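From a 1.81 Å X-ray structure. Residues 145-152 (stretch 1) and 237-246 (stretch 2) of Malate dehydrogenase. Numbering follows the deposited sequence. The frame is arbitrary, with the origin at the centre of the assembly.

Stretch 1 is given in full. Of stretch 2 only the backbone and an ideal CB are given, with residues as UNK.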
# COMPACT_ATOMS: atom_id res chain seq x y z
N ILE A 145 18.68 18.14 12.98
CA ILE A 145 19.57 17.02 12.70
C ILE A 145 19.22 15.85 13.62
O ILE A 145 19.16 16.02 14.84
CB ILE A 145 21.06 17.41 12.94
CG1 ILE A 145 21.43 18.64 12.10
CG2 ILE A 145 21.98 16.26 12.61
CD1 ILE A 145 22.77 19.31 12.52
N ILE A 146 18.97 14.68 13.04
CA ILE A 146 18.76 13.47 13.85
C ILE A 146 19.59 12.30 13.32
O ILE A 146 19.88 12.23 12.13
CB ILE A 146 17.26 13.08 13.92
CG1 ILE A 146 16.69 12.79 12.53
CG2 ILE A 146 16.44 14.20 14.57
CD1 ILE A 146 15.19 12.39 12.56
N GLY A 147 19.98 11.39 14.22
CA GLY A 147 20.79 10.25 13.85
C GLY A 147 20.06 8.92 13.96
O GLY A 147 19.29 8.70 14.89
N LEU A 148 20.29 8.03 13.00
CA LEU A 148 19.71 6.69 13.05
C LEU A 148 20.28 5.93 14.24
O LEU A 148 21.48 5.87 14.42
CB LEU A 148 20.04 5.90 11.77
CG LEU A 148 19.66 4.43 11.86
CD1 LEU A 148 18.14 4.22 11.87
CD2 LEU A 148 20.34 3.61 10.73
N GLY A 149 19.41 5.34 15.04
CA GLY A 149 19.88 4.48 16.11
C GLY A 149 18.75 3.56 16.51
O GLY A 149 18.66 2.43 16.03
N GLY A 150 17.88 4.07 17.38
CA GLY A 150 16.79 3.29 17.93
C GLY A 150 15.82 2.72 16.91
O GLY A 150 15.20 1.69 17.16
N SER A 151 15.64 3.38 15.76
CA SER A 151 14.70 2.87 14.78
C SER A 151 15.12 1.47 14.34
O SER A 151 14.29 0.58 14.15
CB SER A 151 14.60 3.80 13.55
OG SER A 151 13.58 3.34 12.67
N LEU A 152 16.43 1.29 14.20
CA LEU A 152 16.99 0.02 13.75
C LEU A 152 17.09 -1.00 14.89
O LEU A 152 16.71 -2.16 14.72
CB LEU A 152 18.36 0.23 13.11
CG LEU A 152 19.12 -1.04 12.68
CD1 LEU A 152 18.30 -1.86 11.68
CD2 LEU A 152 20.48 -0.66 12.10
N UNK A 237 14.26 1.39 8.33
CA UNK A 237 14.38 2.10 9.62
C UNK A 237 14.68 3.59 9.40
O UNK A 237 14.19 4.45 10.12
CB UNK A 237 15.48 1.47 10.48
N UNK A 238 15.48 3.87 8.38
CA UNK A 238 15.83 5.23 8.01
C UNK A 238 14.64 5.91 7.33
O UNK A 238 14.30 7.06 7.66
CB UNK A 238 17.05 5.24 7.09
N UNK A 239 14.00 5.20 6.40
CA UNK A 239 12.86 5.78 5.67
C UNK A 239 11.71 6.19 6.60
O UNK A 239 11.07 7.21 6.37
CB UNK A 239 12.34 4.78 4.63
N UNK A 240 11.44 5.41 7.65
CA UNK A 240 10.34 5.82 8.54
C UNK A 240 10.67 7.14 9.25
O UNK A 240 9.77 7.93 9.53
CB UNK A 240 10.06 4.73 9.57
N UNK A 241 11.94 7.38 9.53
CA UNK A 241 12.37 8.67 10.09
C UNK A 241 12.21 9.79 9.06
O UNK A 241 11.67 10.85 9.36
CB UNK A 241 13.82 8.59 10.56
N UNK A 242 12.69 9.55 7.84
CA UNK A 242 12.62 10.57 6.79
C UNK A 242 11.16 10.96 6.47
O UNK A 242 10.83 12.16 6.36
CB UNK A 242 13.32 10.06 5.53
N UNK A 243 10.29 9.97 6.33
CA UNK A 243 8.91 10.27 5.96
C UNK A 243 8.18 10.99 7.11
O UNK A 243 7.24 11.76 6.86
CB UNK A 243 8.17 8.98 5.58
N UNK A 244 8.59 10.76 8.35
CA UNK A 244 7.96 11.48 9.46
C UNK A 244 8.27 12.97 9.37
O UNK A 244 7.44 13.81 9.75
CB UNK A 244 8.43 10.92 10.80
N UNK A 245 9.46 13.32 8.89
CA UNK A 245 9.77 14.74 8.66
C UNK A 245 8.99 15.29 7.46
O UNK A 245 8.26 16.30 7.57
CB UNK A 245 11.27 14.93 8.44
N UNK A 246 9.17 14.64 6.31
CA UNK A 246 8.57 15.09 5.05
C UNK A 246 7.05 15.22 5.16
O UNK A 246 6.46 16.21 4.71
CB UNK A 246 8.93 14.12 3.92

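Stretch 2 is helical throughout and runs nearly antiparallel to strand 145-147, at 159° between directions. Stretch 1 offers it Ile146, Leu148, the hydroxyl of Ser151 and the start of a helix.

Position 237 points its CB toward stretch 1. The ideal CB lies 3.5 Å from Ser151 OG, 3.8 Å from Leu152 N and 4.1 Å from Leu148 CD1. With atoms this near, a small side chain suits: Ala, Ser, perhaps Cys or Thr. The deposited residue is Ser237, with chi1 in m. Its OG lies 3.5 Å from Leu152 CA and is hydrogen-bonded elsewhere in the structure. The one hydrogen bond across the stretches uses its backbone: Ser151 OG donates to Ser237 O at 2.8 Å. Because the acceptor is a carbonyl, this bond does not depend on the side chain at 237.

Position 238 points sideways. Leu148 CD1 is 5.0 Å from the ideal CB, so an aliphatic chain of medium length could reach the leucine. Leu, Ile, Val or Met would all be reasonable. It is Ile238, and its CG1 packs on Leu148 CD2 at 3.8 Å.

Position 239 points away and stretch 1 sets no demand. It is Ala239.

Position 240 points sideways, with Ser151 OG 4.9 Å from the ideal CB. A branched side chain such as Val or Thr could bring a gamma atom to it; Ala would fit but would fall short of contact. In Val240, CG2 comes to 3.5 Å from Ser151 OG, a van der Waals contact.

Position 241 points toward stretch 1, and Ile146 CD1 is 4.5 Å from the ideal CB. The space ahead is lined by Ile146, Leu148 and Ser151. A long apolar chain suits, Met or Leu especially. The residue is Met241, which has the largest area covered by stretch 1. Its chain is m, t, p. SD lies 3.9 Å from Leu148 CD1 and 4.0 Å from Ser151 CB. CE reaches 3.7 Å from both Ile146 CD1 and Gly147 O. The thioether thus spans from the strand to the helix start.

Position 242 points away and is left free by stretch 1. It is Val242.

Positions 243 and 244 are out of reach, so stretch 1 does not select between polar and apolar. They are Glu243 and Ser244, both with side chains hydrogen-bonded elsewhere.

Position 245 points toward stretch 1, but nothing there lies within 5.5 Å of the ideal CB. A side chain with reach beyond CB is needed to meet Ile146; Ile, Leu or Met would suit. In Ile245, m and t, CD1 reaches Ile146 CD1 at 4.2 Å.

Position 246 is out of reach. It is Val246.

Stretch 2, residues 237-246: SIAVMVESIV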
# COMPACT_ATOMS: atom_id res chain seq x y z
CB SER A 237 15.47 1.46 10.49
OG SER A 237 15.15 0.12 10.79
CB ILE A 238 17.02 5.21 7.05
CG1 ILE A 238 18.28 4.70 7.78
CG2 ILE A 238 17.25 6.60 6.44
CD1 ILE A 238 19.34 4.18 6.79
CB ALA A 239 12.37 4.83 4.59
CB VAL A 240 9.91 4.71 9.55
CG1 VAL A 240 9.36 3.50 8.81
CG2 VAL A 240 11.05 4.34 10.48
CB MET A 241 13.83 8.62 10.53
CG MET A 241 14.07 7.75 11.76
SD MET A 241 15.82 7.33 11.99
CE MET A 241 16.55 8.93 12.39
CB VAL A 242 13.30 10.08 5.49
CG1 VAL A 242 13.10 11.09 4.35
CG2 VAL A 242 14.79 9.79 5.74
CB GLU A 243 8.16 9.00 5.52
CG GLU A 243 7.77 8.10 6.67
CD GLU A 243 7.16 6.78 6.21
OE1 GLU A 243 7.19 6.49 4.99
OE2 GLU A 243 6.65 6.05 7.08
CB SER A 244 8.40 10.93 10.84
OG SER A 244 7.56 11.45 11.88
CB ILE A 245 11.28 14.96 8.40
CG1 ILE A 245 12.09 14.46 9.59
CG2 ILE A 245 11.57 16.45 8.15
CD1 ILE A 245 13.59 14.53 9.38
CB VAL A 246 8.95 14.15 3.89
CG1 VAL A 246 8.15 14.47 2.63
CG2 VAL A 246 10.45 14.25 3.61
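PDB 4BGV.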